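Local coordinates for Lin0012 protein (Listeria innocua, PDB 3K17) that probably phosphorylates phosphomevalonate with ATP, as a GHMP-family kinase of the mevalonate route to isopentenyl diphosphate, at the interface of chains A and B. Coordinates in Å, arbitrary orientation; residue numbers count along the deposited sequence, not the author numbering. Chains: chain A/B, Lin0012 protein.

The interface of chains A and B. Residues chain A 80, 84, 150, 154; chain B 184-185, 188-189.
The last turn of helix 180-187 of chain B and the residues just after it pack against helices 76-91 and 141-156 of chain A, where A:Glu80 meets B:His185 and B:Tyr189. With CG of A:Glu80 opposite the backbone N (chi1 -177°) and the chain bent at chi2, the carboxylate turns towards chain B. Its OE2 lies 2.6 Å from the main-chain carbonyl O of B:His185. Both atoms normally accept, so this close approach is doubtful as a contact unless the carboxylate carries a proton, which is not seen; the carbonyl-rich end of the helix might favour that form. The other oxygen, OE1, rests 3.5 Å from the B:His185 CB methylene, while the imidazole is tilted 61° from the carboxylate. That ring presents its CD2 edge, in plane, to the backbone O of A:Val154, 3.7 Å away. B:Tyr189 approaches from another direction, turning its CD2/CE2 edge towards the carboxylate, with OE2 in the ring plane and CE2 3.5 Å from OE1. The tyrosine CB also packs 3.9 Å from the CA of A:Ile84. The B:Ala188 methyl points into chain A between A:Glu80 and A:Val154, its CB 3.6 Å from OE2 of the glutamate. The same CB is 4.1 Å from CG2 of the valine. A:Leu150 borders this methyl more distantly through its backbone O. The A:Val154 side chain lies beside the carbonyl O of B:Lys184, its CB 3.6 Å away. A twin of the patch lies across the two-fold axis, though this pairing may not be the biological one. The patch joins the end of helix 180-187 and the loop leading to helix 192-197 of one subunit to two helices of the other.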
loop_
_atom_site.group_PDB
_atom_site.type_symbol
_atom_site.label_atom_id
_atom_site.label_comp_id
_atom_site.label_asym_id
_atom_site.label_seq_id
_atom_site.Cartn_x
_atom_site.Cartn_y
_atom_site.Cartn_z
ATOM N N GLU A 80 -16.183 1.007 19.927
ATOM C CA GLU A 80 -16.040 2.415 20.274
ATOM C C GLU A 80 -16.678 2.709 21.634
ATOM O O GLU A 80 -16.128 3.462 22.431
ATOM C CB GLU A 80 -16.687 3.291 19.200
ATOM C CG GLU A 80 -16.537 4.778 19.432
ATOM C CD GLU A 80 -15.152 5.294 19.090
ATOM O OE1 GLU A 80 -14.335 4.513 18.563
ATOM O OE2 GLU A 80 -14.881 6.489 19.338
ATOM N N ILE A 84 -14.592 4.237 24.765
ATOM C CA ILE A 84 -14.923 5.480 25.435
ATOM C C ILE A 84 -15.315 5.217 26.896
ATOM O O ILE A 84 -14.989 6.005 27.776
ATOM C CB ILE A 84 -16.067 6.222 24.710
ATOM C CG1 ILE A 84 -16.183 7.647 25.248
ATOM C CG2 ILE A 84 -17.380 5.475 24.908
ATOM C CD1 ILE A 84 -17.221 8.486 24.524
ATOM N N LEU A 150 -21.370 10.555 22.042
ATOM C CA LEU A 150 -20.042 10.832 21.492
ATOM C C LEU A 150 -19.572 9.608 20.715
ATOM O O LEU A 150 -19.055 9.725 19.612
ATOM C CB LEU A 150 -19.032 11.120 22.605
ATOM C CG LEU A 150 -19.112 12.470 23.323
ATOM C CD1 LEU A 150 -18.047 12.551 24.410
ATOM C CD2 LEU A 150 -18.916 13.589 22.310
ATOM N N VAL A 154 -19.110 9.792 16.322
ATOM C CA VAL A 154 -17.860 9.682 15.575
ATOM C C VAL A 154 -17.838 8.415 14.706
ATOM O O VAL A 154 -17.154 8.376 13.685
ATOM C CB VAL A 154 -16.606 9.729 16.494
ATOM C CG1 VAL A 154 -16.585 11.059 17.258
ATOM C CG2 VAL A 154 -16.588 8.550 17.444
ATOM N N LYS B 184 -10.622 9.785 13.553
ATOM C CA LYS B 184 -11.926 10.248 14.031
ATOM C C LYS B 184 -12.468 9.442 15.196
ATOM O O LYS B 184 -12.983 10.011 16.161
ATOM C CB LYS B 184 -12.938 10.232 12.891
ATOM C CG LYS B 184 -12.640 11.249 11.800
ATOM C CD LYS B 184 -13.567 11.049 10.611
ATOM C CE LYS B 184 -13.199 11.954 9.449
ATOM N NZ LYS B 184 -14.078 11.687 8.270
ATOM N N HIS B 185 -12.361 8.119 15.109
ATOM C CA HIS B 185 -12.835 7.262 16.187
ATOM C C HIS B 185 -12.082 7.577 17.474
ATOM O O HIS B 185 -12.682 7.685 18.547
ATOM C CB HIS B 185 -12.625 5.783 15.844
ATOM C CG HIS B 185 -13.471 5.297 14.709
ATOM N ND1 HIS B 185 -13.293 4.061 14.124
ATOM C CD2 HIS B 185 -14.499 5.879 14.051
ATOM C CE1 HIS B 185 -14.176 3.904 13.155
ATOM N NE2 HIS B 185 -14.919 4.993 13.090
ATOM N N ALA B 188 -12.601 10.606 20.233
ATOM C CA ALA B 188 -13.511 10.490 21.363
ATOM C C ALA B 188 -12.935 9.848 22.623
ATOM O O ALA B 188 -13.488 10.034 23.711
ATOM C CB ALA B 188 -14.756 9.732 20.938
ATOM N N TYR B 189 -11.838 9.102 22.498
ATOM C CA TYR B 189 -11.301 8.434 23.671
ATOM C C TYR B 189 -9.797 8.471 23.900
ATOM O O TYR B 189 -9.308 7.850 24.844
ATOM C CB TYR B 189 -11.795 6.981 23.697
ATOM C CG TYR B 189 -11.229 6.074 22.616
ATOM C CD1 TYR B 189 -10.088 5.302 22.849
ATOM C CD2 TYR B 189 -11.862 5.956 21.374
ATOM C CE1 TYR B 189 -9.591 4.425 21.876
ATOM C CE2 TYR B 189 -11.381 5.088 20.399
ATOM C CZ TYR B 189 -10.245 4.322 20.657
ATOM O OH TYR B 189 -9.781 3.447 19.701
#